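Long-range contacts in putative RnfG subunit of electron transport complex (PDB 3DCZ), which is probably an FMN-binding part of a membrane-bound complex that couples electron transfer to the movement of ions across the membrane: residues Thr99-Phe104 with Arg117-Ser122; Tyr85-Tyr90 with Asn196-Tyr201; Ile56-Leu61 with Val68-Leu73; Tyr40-Lys45 with Tyr74-Lys79. All coordinates share one frame; numbering follows the deposited sequence. Where two conformers were deposited one is given.

Contact 1 (Thr99-Phe104 with Arg117-Ser122)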
loop_
_atom_site.group_PDB
_atom_site.type_symbol
_atom_site.label_atom_id
_atom_site.label_comp_id
_atom_site.label_asym_id
_atom_site.label_seq_id
_atom_site.Cartn_x
_atom_site.Cartn_y
_atom_site.Cartn_z
ATOM N N THR A 99 11.160 0.319 -3.421
ATOM C CA THR A 99 9.868 0.860 -3.743
ATOM C C THR A 99 8.794 0.137 -2.911
ATOM O O THR A 99 8.833 -1.092 -2.773
ATOM C CB THR A 99 9.511 0.656 -5.239
ATOM O OG1 THR A 99 10.469 1.361 -6.036
ATOM C CG2 THR A 99 8.116 1.187 -5.565
ATOM N N VAL A 100 7.821 0.889 -2.415
ATOM C CA VAL A 100 6.700 0.296 -1.690
ATOM C C VAL A 100 5.471 0.271 -2.642
ATOM O O VAL A 100 5.086 1.337 -3.153
ATOM C CB VAL A 100 6.285 1.144 -0.457
ATOM C CG1 VAL A 100 5.139 0.433 0.299
ATOM C CG2 VAL A 100 7.475 1.392 0.472
ATOM N N VAL A 101 4.876 -0.909 -2.856
ATOM C CA VAL A 101 3.678 -1.078 -3.709
ATOM C C VAL A 101 2.515 -1.269 -2.739
ATOM O O VAL A 101 2.657 -1.949 -1.717
ATOM C CB VAL A 101 3.814 -2.328 -4.650
ATOM C CG1 VAL A 101 2.546 -2.511 -5.469
ATOM C CG2 VAL A 101 5.090 -2.148 -5.544
ATOM N N ALA A 102 1.391 -0.649 -3.009
ATOM C CA ALA A 102 0.236 -0.752 -2.125
ATOM C C ALA A 102 -1.052 -0.706 -2.907
ATOM O O ALA A 102 -1.110 -0.091 -3.958
ATOM C CB ALA A 102 0.256 0.334 -1.054
ATOM N N CYS A 103 -2.071 -1.352 -2.359
ATOM C CA CYS A 103 -3.404 -1.395 -2.931
ATOM C C CYS A 103 -4.371 -0.762 -1.925
ATOM O O CYS A 103 -4.429 -1.140 -0.752
ATOM C CB CYS A 103 -3.864 -2.850 -3.195
ATOM S SG CYS A 103 -5.610 -2.932 -3.686
ATOM N N PHE A 104 -5.121 0.228 -2.411
ATOM C CA PHE A 104 -6.154 0.905 -1.658
ATOM C C PHE A 104 -7.479 0.594 -2.335
ATOM O O PHE A 104 -7.579 0.582 -3.551
ATOM C CB PHE A 104 -5.951 2.425 -1.663
ATOM C CG PHE A 104 -4.713 2.865 -0.950
ATOM C CD1 PHE A 104 -3.465 2.876 -1.583
ATOM C CD2 PHE A 104 -4.786 3.303 0.362
ATOM C CE1 PHE A 104 -2.304 3.245 -0.889
ATOM C CE2 PHE A 104 -3.614 3.735 1.038
ATOM C CZ PHE A 104 -2.370 3.692 0.395
ATOM N N ARG A 117 3.411 -4.327 -0.369
ATOM C CA ARG A 117 4.595 -5.155 -0.632
ATOM C C ARG A 117 5.768 -4.221 -0.853
ATOM O O ARG A 117 5.722 -3.398 -1.762
ATOM C CB ARG A 117 4.385 -6.022 -1.875
ATOM C CG ARG A 117 5.630 -6.791 -2.326
ATOM C CD ARG A 117 5.855 -8.033 -1.496
ATOM N NE ARG A 117 5.419 -9.235 -2.218
ATOM C CZ ARG A 117 4.963 -10.348 -1.651
ATOM N NH1 ARG A 117 4.822 -10.450 -0.327
ATOM N NH2 ARG A 117 4.601 -11.365 -2.434
ATOM N N VAL A 118 6.808 -4.374 -0.052
ATOM C CA VAL A 118 8.006 -3.567 -0.168
ATOM C C VAL A 118 8.938 -4.353 -1.064
ATOM O O VAL A 118 9.224 -5.534 -0.786
ATOM C CB VAL A 118 8.636 -3.318 1.250
ATOM C CG1 VAL A 118 9.830 -2.419 1.122
ATOM C CG2 VAL A 118 7.606 -2.691 2.188
ATOM N N ILE A 119 9.403 -3.733 -2.151
ATOM C CA ILE A 119 10.359 -4.379 -3.067
ATOM C C ILE A 119 11.734 -3.772 -2.835
ATOM O O ILE A 119 11.938 -2.580 -2.953
ATOM C CB ILE A 119 10.013 -4.202 -4.566
ATOM C CG1 ILE A 119 8.595 -4.657 -4.895
ATOM C CG2 ILE A 119 10.957 -5.026 -5.408
ATOM C CD1 ILE A 119 8.125 -4.134 -6.226
ATOM N N ASP A 120 12.686 -4.610 -2.455
ATOM C CA ASP A 120 14.040 -4.142 -2.259
ATOM C C ASP A 120 14.869 -4.641 -3.409
ATOM O O ASP A 120 15.188 -5.825 -3.481
ATOM C CB ASP A 120 14.584 -4.670 -0.939
ATOM C CG ASP A 120 16.012 -4.266 -0.699
ATOM O OD1 ASP A 120 16.650 -3.689 -1.619
ATOM O OD2 ASP A 120 16.506 -4.542 0.414
ATOM N N TYR A 121 15.189 -3.729 -4.319
ATOM C CA TYR A 121 15.909 -4.090 -5.532
ATOM C C TYR A 121 17.420 -4.203 -5.277
ATOM O O TYR A 121 18.142 -4.807 -6.083
ATOM C CB TYR A 121 15.625 -3.063 -6.626
ATOM C CG TYR A 121 14.268 -3.232 -7.286
ATOM C CD1 TYR A 121 14.077 -4.227 -8.220
ATOM C CD2 TYR A 121 13.214 -2.389 -6.990
ATOM C CE1 TYR A 121 12.863 -4.401 -8.861
ATOM C CE2 TYR A 121 11.963 -2.549 -7.621
ATOM C CZ TYR A 121 11.806 -3.568 -8.564
ATOM O OH TYR A 121 10.605 -3.765 -9.237
ATOM N N SER A 122 17.878 -3.625 -4.160
ATOM C CA SER A 122 19.283 -3.719 -3.719
ATOM C C SER A 122 19.604 -5.119 -3.195
ATOM O O SER A 122 20.709 -5.618 -3.382
ATOM C CB SER A 122 19.566 -2.676 -2.628
#

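Contact 2 (Tyr85-Tyr90 with Asn196-Tyr201). With ACT (acetate ion), chain D.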
loop_
_atom_site.group_PDB
_atom_site.type_symbol
_atom_site.label_atom_id
_atom_site.label_comp_id
_atom_site.label_asym_id
_atom_site.label_seq_id
_atom_site.Cartn_x
_atom_site.Cartn_y
_atom_site.Cartn_z
ATOM N N TYR A 85 -7.124 0.515 -6.330
ATOM C CA TYR A 85 -6.071 1.339 -6.909
ATOM C C TYR A 85 -4.758 0.782 -6.429
ATOM O O TYR A 85 -4.617 0.527 -5.221
ATOM C CB TYR A 85 -6.248 2.794 -6.441
ATOM C CG TYR A 85 -7.532 3.351 -6.973
ATOM C CD1 TYR A 85 -7.562 3.914 -8.263
ATOM C CD2 TYR A 85 -8.715 3.210 -6.291
ATOM C CE1 TYR A 85 -8.743 4.339 -8.819
ATOM C CE2 TYR A 85 -9.902 3.669 -6.837
ATOM C CZ TYR A 85 -9.907 4.229 -8.109
ATOM O OH TYR A 85 -11.078 4.650 -8.686
ATOM N N VAL A 86 -3.807 0.582 -7.333
ATOM C CA VAL A 86 -2.462 0.181 -6.950
ATOM C C VAL A 86 -1.519 1.276 -7.390
ATOM O O VAL A 86 -1.550 1.754 -8.513
ATOM C CB VAL A 86 -2.065 -1.204 -7.548
ATOM C CG1 VAL A 86 -0.605 -1.508 -7.231
ATOM C CG2 VAL A 86 -3.021 -2.301 -7.027
ATOM N N LEU A 87 -0.688 1.683 -6.447
ATOM C CA LEU A 87 0.399 2.592 -6.803
ATOM C C LEU A 87 1.643 2.267 -6.009
ATOM O O LEU A 87 1.672 1.295 -5.257
ATOM C CB LEU A 87 -0.050 4.060 -6.683
ATOM C CG LEU A 87 -0.415 4.624 -5.307
ATOM C CD1 LEU A 87 -0.843 6.084 -5.431
ATOM C CD2 LEU A 87 -1.558 3.815 -4.658
ATOM N N SER A 88 2.698 3.043 -6.256
ATOM C CA SER A 88 3.974 2.812 -5.626
ATOM C C SER A 88 4.435 4.107 -4.937
ATOM O O SER A 88 3.953 5.213 -5.219
ATOM C CB SER A 88 4.961 2.385 -6.717
ATOM O OG SER A 88 4.664 1.045 -7.122
ATOM N N GLY A 89 5.427 3.967 -4.075
ATOM C CA GLY A 89 5.954 5.104 -3.393
ATOM C C GLY A 89 7.341 4.911 -2.840
ATOM O O GLY A 89 7.855 3.780 -2.740
ATOM N N TYR A 90 7.936 6.041 -2.520
ATOM C CA TYR A 90 9.288 6.132 -2.007
ATOM C C TYR A 90 9.347 7.138 -0.853
ATOM O O TYR A 90 8.704 8.173 -0.903
ATOM C CB TYR A 90 10.220 6.654 -3.112
ATOM C CG TYR A 90 11.609 7.025 -2.632
ATOM C CD1 TYR A 90 12.608 6.065 -2.459
ATOM C CD2 TYR A 90 11.908 8.349 -2.294
ATOM C CE1 TYR A 90 13.860 6.444 -1.997
ATOM C CE2 TYR A 90 13.150 8.716 -1.847
ATOM C CZ TYR A 90 14.111 7.770 -1.690
ATOM O OH TYR A 90 15.337 8.228 -1.214
ATOM N N ASN A 196 1.425 6.849 3.602
ATOM C CA ASN A 196 0.693 8.054 3.866
ATOM C C ASN A 196 0.664 8.995 2.652
ATOM O O ASN A 196 -0.331 9.652 2.371
ATOM C CB ASN A 196 1.284 8.774 5.068
ATOM C CG ASN A 196 0.864 8.178 6.393
ATOM O OD1 ASN A 196 -0.242 7.617 6.516
ATOM N ND2 ASN A 196 1.707 8.349 7.403
ATOM N N LEU A 197 1.779 9.088 1.933
ATOM C CA LEU A 197 1.809 9.902 0.730
ATOM C C LEU A 197 0.924 9.372 -0.379
ATOM O O LEU A 197 0.275 10.146 -1.102
ATOM C CB LEU A 197 3.253 10.080 0.238
ATOM C CG LEU A 197 4.159 10.921 1.138
ATOM C CD1 LEU A 197 5.574 10.899 0.566
ATOM C CD2 LEU A 197 3.578 12.314 1.240
HETATM N N MSE A 198 0.930 8.053 -0.570
HETATM C CA MSE A 198 0.086 7.447 -1.583
HETATM C C MSE A 198 -1.391 7.725 -1.291
HETATM O O MSE A 198 -2.167 8.032 -2.183
HETATM C CB MSE A 198 0.372 5.938 -1.653
HETATM C CG MSE A 198 1.595 5.612 -2.464
HETATM SE SE MSE A 198 1.838 3.634 -2.483
HETATM C CE MSE A 198 2.962 3.960 -1.263
ATOM N N TYR A 199 -1.754 7.641 -0.013
ATOM C CA TYR A 199 -3.120 7.975 0.409
ATOM C C TYR A 199 -3.446 9.442 0.127
ATOM O O TYR A 199 -4.511 9.751 -0.424
ATOM C CB TYR A 199 -3.309 7.631 1.871
ATOM C CG TYR A 199 -4.661 8.017 2.416
ATOM C CD1 TYR A 199 -5.822 7.283 2.089
ATOM C CD2 TYR A 199 -4.793 9.102 3.283
ATOM C CE1 TYR A 199 -7.066 7.658 2.613
ATOM C CE2 TYR A 199 -6.036 9.465 3.788
ATOM C CZ TYR A 199 -7.157 8.732 3.453
ATOM O OH TYR A 199 -8.388 9.092 4.018
ATOM N N ARG A 200 -2.517 10.341 0.462
ATOM C CA ARG A 200 -2.699 11.745 0.155
ATOM C C ARG A 200 -2.969 11.954 -1.316
ATOM O O ARG A 200 -3.887 12.665 -1.693
ATOM C CB ARG A 200 -1.488 12.530 0.554
ATOM C CG ARG A 200 -1.494 12.949 1.965
ATOM C CD ARG A 200 -0.287 13.850 2.213
ATOM N NE ARG A 200 -0.273 15.081 1.425
ATOM C CZ ARG A 200 0.737 15.966 1.419
ATOM N NH1 ARG A 200 1.857 15.729 2.091
ATOM N NH2 ARG A 200 0.646 17.068 0.734
ATOM N N TYR A 201 -2.157 11.319 -2.139
ATOM C CA TYR A 201 -2.303 11.470 -3.586
ATOM C C TYR A 201 -3.656 10.955 -4.065
ATOM O O TYR A 201 -4.345 11.641 -4.786
ATOM C CB TYR A 201 -1.145 10.742 -4.296
ATOM C CG TYR A 201 -1.261 10.841 -5.798
ATOM C CD1 TYR A 201 -0.711 11.922 -6.474
ATOM C CD2 TYR A 201 -1.975 9.896 -6.531
ATOM C CE1 TYR A 201 -0.831 12.063 -7.852
ATOM C CE2 TYR A 201 -2.079 10.031 -7.929
ATOM C CZ TYR A 201 -1.499 11.120 -8.564
ATOM O OH TYR A 201 -1.585 11.276 -9.929
HETATM C C ACT D . -13.692 5.986 -6.870
HETATM O O ACT D . -13.211 4.875 -7.147
HETATM O OXT ACT D . -14.933 5.976 -6.697
HETATM C CH3 ACT D . -12.865 7.217 -6.719
#

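Contact 3 (Ile56-Leu61 with Val68-Leu73)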
loop_
_atom_site.group_PDB
_atom_site.type_symbol
_atom_site.label_atom_id
_atom_site.label_comp_id
_atom_site.label_asym_id
_atom_site.label_seq_id
_atom_site.Cartn_x
_atom_site.Cartn_y
_atom_site.Cartn_z
ATOM N N ILE A 56 3.848 -0.859 -17.879
ATOM C CA ILE A 56 4.623 -1.481 -16.811
ATOM C C ILE A 56 5.754 -0.574 -16.322
ATOM O O ILE A 56 6.381 -0.858 -15.305
ATOM C CB ILE A 56 5.209 -2.856 -17.281
ATOM C CG1 ILE A 56 5.708 -3.721 -16.110
ATOM C CG2 ILE A 56 6.362 -2.618 -18.254
ATOM C CD1 ILE A 56 4.840 -3.953 -14.910
ATOM N N GLU A 57 6.009 0.525 -17.031
ATOM C CA GLU A 57 6.999 1.483 -16.580
ATOM C C GLU A 57 6.651 2.029 -15.203
ATOM O O GLU A 57 5.513 1.926 -14.759
ATOM C CB GLU A 57 7.088 2.654 -17.556
ATOM C CG GLU A 57 6.013 3.728 -17.410
ATOM C CD GLU A 57 4.694 3.462 -18.099
ATOM O OE1 GLU A 57 4.536 2.435 -18.766
ATOM O OE2 GLU A 57 3.823 4.350 -17.981
ATOM N N THR A 58 7.661 2.563 -14.536
ATOM C CA THR A 58 7.450 3.334 -13.299
ATOM C C THR A 58 7.854 4.767 -13.580
ATOM O O THR A 58 8.968 5.015 -14.017
ATOM C CB THR A 58 8.209 2.739 -12.098
ATOM O OG1 THR A 58 7.679 1.428 -11.824
ATOM C CG2 THR A 58 8.070 3.597 -10.850
ATOM N N VAL A 59 6.903 5.669 -13.333
ATOM C CA VAL A 59 7.065 7.101 -13.547
ATOM C C VAL A 59 6.676 7.867 -12.280
ATOM O O VAL A 59 5.879 7.391 -11.489
ATOM C CB VAL A 59 6.203 7.572 -14.726
ATOM C CG1 VAL A 59 6.739 6.992 -16.009
ATOM C CG2 VAL A 59 4.730 7.166 -14.513
ATOM N N VAL A 60 7.272 9.037 -12.072
ATOM C CA VAL A 60 6.844 9.887 -10.949
ATOM C C VAL A 60 5.474 10.515 -11.244
ATOM O O VAL A 60 5.284 11.202 -12.283
ATOM C CB VAL A 60 7.842 10.992 -10.654
ATOM C CG1 VAL A 60 7.287 11.957 -9.568
ATOM C CG2 VAL A 60 9.215 10.388 -10.254
ATOM N N LEU A 61 4.559 10.316 -10.305
ATOM C CA LEU A 61 3.272 11.058 -10.333
ATOM C C LEU A 61 3.299 12.372 -9.591
ATOM O O LEU A 61 2.826 13.391 -10.108
ATOM C CB LEU A 61 2.146 10.215 -9.771
ATOM C CG LEU A 61 1.714 9.036 -10.606
ATOM C CD1 LEU A 61 0.748 8.143 -9.746
ATOM C CD2 LEU A 61 1.113 9.451 -11.915
ATOM N N VAL A 68 7.954 10.462 -2.511
ATOM C CA VAL A 68 7.544 10.483 -3.913
ATOM C C VAL A 68 6.493 9.396 -4.161
ATOM O O VAL A 68 6.635 8.270 -3.714
ATOM C CB VAL A 68 8.769 10.227 -4.849
ATOM C CG1 VAL A 68 8.312 10.306 -6.335
ATOM C CG2 VAL A 68 9.903 11.202 -4.591
ATOM N N VAL A 69 5.432 9.776 -4.864
ATOM C CA VAL A 69 4.423 8.841 -5.335
ATOM C C VAL A 69 4.670 8.520 -6.799
ATOM O O VAL A 69 4.910 9.414 -7.618
ATOM C CB VAL A 69 3.014 9.411 -5.116
ATOM C CG1 VAL A 69 1.954 8.517 -5.772
ATOM C CG2 VAL A 69 2.752 9.598 -3.580
ATOM N N LEU A 70 4.698 7.219 -7.064
ATOM C CA LEU A 70 5.094 6.664 -8.344
ATOM C C LEU A 70 3.929 6.006 -9.037
ATOM O O LEU A 70 3.135 5.301 -8.413
ATOM C CB LEU A 70 6.194 5.654 -8.100
ATOM C CG LEU A 70 7.432 6.178 -7.391
ATOM C CD1 LEU A 70 8.338 5.022 -6.926
ATOM C CD2 LEU A 70 8.224 7.072 -8.340
ATOM N N GLY A 71 3.830 6.223 -10.339
ATOM C CA GLY A 71 2.743 5.629 -11.126
ATOM C C GLY A 71 3.302 4.696 -12.183
ATOM O O GLY A 71 4.474 4.334 -12.163
ATOM N N PRO A 72 2.458 4.292 -13.132
ATOM C CA PRO A 72 1.072 4.674 -13.271
ATOM C C PRO A 72 0.178 4.316 -12.113
ATOM O O PRO A 72 0.475 3.414 -11.333
ATOM C CB PRO A 72 0.607 3.831 -14.491
ATOM C CG PRO A 72 1.798 3.481 -15.203
ATOM C CD PRO A 72 2.896 3.375 -14.203
ATOM N N LEU A 73 -0.942 5.031 -12.026
ATOM C CA LEU A 73 -2.016 4.654 -11.122
ATOM C C LEU A 73 -2.723 3.486 -11.821
ATOM O O LEU A 73 -3.368 3.680 -12.850
ATOM C CB LEU A 73 -2.968 5.843 -10.958
ATOM C CG LEU A 73 -4.175 5.562 -10.084
ATOM C CD1 LEU A 73 -3.766 5.112 -8.691
ATOM C CD2 LEU A 73 -5.062 6.784 -10.024
#

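Contact 4 (Tyr40-Lys45 with Tyr74-Lys79)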
loop_
_atom_site.group_PDB
_atom_site.type_symbol
_atom_site.label_atom_id
_atom_site.label_comp_id
_atom_site.label_asym_id
_atom_site.label_seq_id
_atom_site.Cartn_x
_atom_site.Cartn_y
_atom_site.Cartn_z
ATOM N N TYR A 40 -7.319 -13.987 -4.646
ATOM C CA TYR A 40 -7.273 -12.858 -5.556
ATOM C C TYR A 40 -8.590 -12.068 -5.587
ATOM O O TYR A 40 -9.670 -12.671 -5.728
ATOM C CB TYR A 40 -6.965 -13.331 -6.972
ATOM C CG TYR A 40 -5.505 -13.516 -7.264
ATOM C CD1 TYR A 40 -4.685 -12.419 -7.411
ATOM C CD2 TYR A 40 -4.955 -14.782 -7.423
ATOM C CE1 TYR A 40 -3.352 -12.563 -7.696
ATOM C CE2 TYR A 40 -3.597 -14.943 -7.703
ATOM C CZ TYR A 40 -2.798 -13.812 -7.837
ATOM O OH TYR A 40 -1.446 -13.895 -8.096
ATOM N N LEU A 41 -8.492 -10.742 -5.482
ATOM C CA LEU A 41 -9.651 -9.856 -5.667
ATOM C C LEU A 41 -9.933 -9.602 -7.164
ATOM O O LEU A 41 -11.032 -9.184 -7.517
ATOM C CB LEU A 41 -9.420 -8.513 -4.941
ATOM C CG LEU A 41 -9.277 -8.613 -3.411
ATOM C CD1 LEU A 41 -8.751 -7.292 -2.840
ATOM C CD2 LEU A 41 -10.610 -9.005 -2.805
ATOM N N VAL A 42 -8.915 -9.828 -7.995
ATOM C CA VAL A 42 -8.968 -9.703 -9.441
ATOM C C VAL A 42 -8.261 -10.912 -10.022
ATOM O O VAL A 42 -7.198 -11.290 -9.531
ATOM C CB VAL A 42 -8.223 -8.403 -9.898
ATOM C CG1 VAL A 42 -8.313 -8.169 -11.426
ATOM C CG2 VAL A 42 -8.755 -7.191 -9.155
ATOM N N ASP A 43 -8.813 -11.484 -11.101
ATOM C CA ASP A 43 -8.171 -12.636 -11.737
ATOM C C ASP A 43 -6.728 -12.302 -12.064
ATOM O O ASP A 43 -6.419 -11.205 -12.554
ATOM C CB ASP A 43 -8.890 -13.040 -13.018
ATOM C CG ASP A 43 -8.161 -14.156 -13.787
ATOM O OD1 ASP A 43 -8.366 -15.350 -13.472
ATOM O OD2 ASP A 43 -7.386 -13.845 -14.716
ATOM N N GLU A 44 -5.848 -13.276 -11.840
ATOM C CA GLU A 44 -4.425 -13.054 -12.011
ATOM C C GLU A 44 -4.048 -12.662 -13.438
ATOM O O GLU A 44 -3.206 -11.778 -13.620
ATOM C CB GLU A 44 -3.633 -14.273 -11.566
ATOM C CG GLU A 44 -2.148 -14.114 -11.726
ATOM C CD GLU A 44 -1.353 -15.329 -11.286
ATOM O OE1 GLU A 44 -1.960 -16.315 -10.813
ATOM O OE2 GLU A 44 -0.109 -15.299 -11.443
ATOM N N LYS A 45 -4.635 -13.318 -14.446
ATOM C CA LYS A 45 -4.370 -12.945 -15.839
ATOM C C LYS A 45 -4.931 -11.557 -16.188
ATOM O O LYS A 45 -4.313 -10.827 -16.966
ATOM C CB LYS A 45 -4.908 -13.997 -16.815
ATOM C CG LYS A 45 -4.238 -15.346 -16.678
ATOM N N TYR A 74 -2.614 2.279 -11.291
ATOM C CA TYR A 74 -3.307 1.127 -11.854
ATOM C C TYR A 74 -4.677 1.001 -11.196
ATOM O O TYR A 74 -4.781 1.034 -9.962
ATOM C CB TYR A 74 -2.526 -0.162 -11.582
ATOM C CG TYR A 74 -1.155 -0.151 -12.196
ATOM C CD1 TYR A 74 -0.970 -0.368 -13.554
ATOM C CD2 TYR A 74 -0.040 0.076 -11.417
ATOM C CE1 TYR A 74 0.315 -0.374 -14.120
ATOM C CE2 TYR A 74 1.239 0.087 -11.965
ATOM C CZ TYR A 74 1.422 -0.147 -13.315
ATOM O OH TYR A 74 2.691 -0.130 -13.922
ATOM N N GLU A 75 -5.711 0.856 -12.019
ATOM C CA GLU A 75 -7.087 0.762 -11.561
ATOM C C GLU A 75 -7.669 -0.602 -11.822
ATOM O O GLU A 75 -7.429 -1.190 -12.888
ATOM C CB GLU A 75 -7.937 1.724 -12.342
ATOM C CG GLU A 75 -7.536 3.180 -12.187
ATOM C CD GLU A 75 -8.507 4.096 -12.892
ATOM O OE1 GLU A 75 -9.538 4.416 -12.279
ATOM O OE2 GLU A 75 -8.277 4.464 -14.052
ATOM N N PHE A 76 -8.448 -1.082 -10.865
ATOM C CA PHE A 76 -9.073 -2.399 -10.963
ATOM C C PHE A 76 -10.470 -2.317 -10.376
ATOM O O PHE A 76 -10.807 -1.363 -9.663
ATOM C CB PHE A 76 -8.262 -3.477 -10.220
ATOM C CG PHE A 76 -6.822 -3.526 -10.596
ATOM C CD1 PHE A 76 -5.904 -2.700 -9.962
ATOM C CD2 PHE A 76 -6.376 -4.368 -11.598
ATOM C CE1 PHE A 76 -4.549 -2.729 -10.315
ATOM C CE2 PHE A 76 -5.027 -4.388 -11.969
ATOM C CZ PHE A 76 -4.120 -3.566 -11.323
ATOM N N VAL A 77 -11.265 -3.328 -10.712
ATOM C CA VAL A 77 -12.558 -3.592 -10.071
ATOM C C VAL A 77 -12.485 -4.989 -9.473
ATOM O O VAL A 77 -12.192 -5.975 -10.176
ATOM C CB VAL A 77 -13.744 -3.490 -11.061
ATOM C CG1 VAL A 77 -15.078 -3.752 -10.315
ATOM C CG2 VAL A 77 -13.759 -2.112 -11.731
ATOM N N THR A 78 -12.752 -5.083 -8.189
ATOM C CA THR A 78 -12.678 -6.396 -7.511
ATOM C C THR A 78 -13.836 -7.298 -7.948
ATOM O O THR A 78 -14.820 -6.832 -8.556
ATOM C CB THR A 78 -12.690 -6.252 -5.986
ATOM O OG1 THR A 78 -13.993 -5.833 -5.576
ATOM C CG2 THR A 78 -11.588 -5.277 -5.481
ATOM N N LYS A 79 -13.741 -8.598 -7.646
ATOM C CA LYS A 79 -14.782 -9.530 -8.046
ATOM C C LYS A 79 -16.122 -9.192 -7.410
ATOM O O LYS A 79 -17.158 -9.544 -7.966
ATOM C CB LYS A 79 -14.376 -10.982 -7.729
ATOM C CG LYS A 79 -13.278 -11.505 -8.603
ATOM C CD LYS A 79 -12.665 -12.774 -8.022
ATOM C CE LYS A 79 -11.488 -13.263 -8.839
ATOM N NZ LYS A 79 -10.744 -14.348 -8.090
#

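Contact 1 (Thr99-Phe104 with Arg117-Ser122)
Val101 CG2 lies anti to its own carbonyl carbon, and Ile119 CG1 takes the same place on its residue (chi1 -54°). The extended second torsion of Ile119 then sends CD1 across to Val101 CG2, 3.7 Å away, where the two branches cross obliquely. Val101 also sets its CB 3.6 Å from Arg117 O. The backbones are tied by two reciprocal pairs of hydrogen bonds. Thr99 N binds Ile119 O, and Ile119 N returns to Thr99 O at 2.8 Å. Val101 and Arg117 form the second pair in the same way. Strands 98-107 and 110-120 thus make an antiparallel beta hairpin, which lies in the FMN-binding family region, and 110-120 is an outermost strand of the five-stranded antiparallel sheet. Val100 and Val118 form the non-hydrogen-bonded pair between, their side chains on the face opposite to Val101 and Ile119, with Val100 CG1 and Val118 CG2 4.4 Å apart. Tyr121, just past the strand, has Ile119 CG2 3.4 Å above its ring plane, toward the rim, while Thr99 OG1 stands at that ring's edge. In the conformer given, Arg117 leads away from the hairpin to a cation-pi contact with Phe30.

Contact 2 (Tyr85-Tyr90 with Asn196-Tyr201)
Leu87 and Met198, a selenomethionine, slide past each other in opposite directions, Leu87 reaching from the strand toward the helix and Met198 from the helix toward the strand. Leu87, modelled in two conformers and described here in one, holds CG between its backbone N and carbonyl carbon (chi1 65°), which sets that atom 3.6 Å from Met198 CG. Its CD1 continues to Tyr201, 4.1 Å from the ring atom CD2 and oblique to the ring. Met198 is straight as far as SE and then bends (chi3 -99°). SE lies against the strand backbone, 3.6 Å from Ser88 C, and the bend carries CE to Gly89 N at 3.7 Å, where the glycine has no side chain to stand in the way. In this alpha+beta fold, helix 188-206 covers one face of the antiparallel sheet, its segment axis 8.4 Å from that of strand 83-90. No hydrogen bond crosses the interface; the segments meet by van der Waals contact. Ser88 points from the other face, toward Val101 and Thr99. At the far end of the strand segment, Tyr85 OH donates to O of an acetate ion, probably from the crystallisation liquor, at 2.6 Å, the oxygen lying in the ring plane at its edge. A phenylalanine in place of Tyr85 would probably leave the acetate without this bond, though Asn83 ND2 also binds it.

Contact 3 (Ile56-Leu61 with Val68-Leu73)
Leu61 lays its CG and CD1 against the bare backbone of Gly71, with CD1 only 3.5 Å from Gly71 CA, tighter than usual for two carbons. The same methyl reaches Val69 CG1, and the residue continues the apolar layer to Tyr201 of helix 188-206. An alanine at Leu61 would probably open a gap over Gly71, take away the methyl beside Val69 CG1 and thin the contact with Tyr201. This is the beta hairpin of strands 59-64 and 67-77, at the edge of the sheet. Away from the helix, Val60 CG1 meets Val68 CG1 at 3.8 Å, the two side chains crossing at about a right angle, while Val60 CG2 touches Leu70 CD2. In the backbone, Gly71 N to Val59 O (2.6 Å) and Val59 N to Gly71 O close a reciprocal pair of hydrogen bonds. Leu61 N to Val69 O, with an N-H...O angle of 145°, is more bent. Toward the polar end Thr58 presents CG2 to Leu70 CB, and its OG1 is bound by Lys24 NZ. A cis peptide precedes Pro72, whose ring meets Glu57: CG is 3.5 Å from Glu57 OE2, and CD is 3.0 Å from Glu57 O.

Contact 4 (Tyr40-Lys45 with Tyr74-Lys79)
Leu41 O takes two groups from the residues that follow the strand: Lys79 N gives it a hydrogen bond of 2.8 Å, bent at the hydrogen (136°), and Thr78 CA adds a CA-H...O contact at 3.2 Å. Lys79 then doubles back over the same loop. Its chain is extended beyond CG, passing 3.4 Å from Leu41 O with CG and ending with NZ, which donates a hydrogen bond to Tyr40 O (3.1 Å) from above the carbonyl plane. On the inner side Val42 CG2 meets Phe76 CB at 3.9 Å, these two side chains crossing at about a right angle, and Leu41 CB rests on Thr78 CG2. Phe76 goes on to Ile28 and Ile50, so the strand touches both N-terminal helices, whereas Thr78 OG1 turns to Asp80 and Arg82. At the end of the loop, Asp43 OD2 accepts from Glu46 N and, weakly, from Lys45 N at 2.8 Å. Loop 40-43, packed across the end of strand 67-77, leads into helix 44-54 through a classical aspartate N-cap.

How the contacts relate
All four contacts meet on one antiparallel sheet, in which contact 3 holds the first hairpin and contact 1 the last. Segment 85-90 of contact 2 runs between them: Gly89 N reaches Val100 O of contact 1 at 2.8 Å, and Ser88 O lies equally far from Leu70 N of contact 3, both probable hydrogen bonds. Contacts 3 and 4 share strand 67-77, with centres about 19 Å apart; contact 4 joins the strand's far end to the N-terminal helical part. Contacts 1 and 4 do not touch. Helix 188-206 of contact 2 follows an unmodelled loop that contains Thr185, the predicted site of FMN attachment; no FMN is present in this structure.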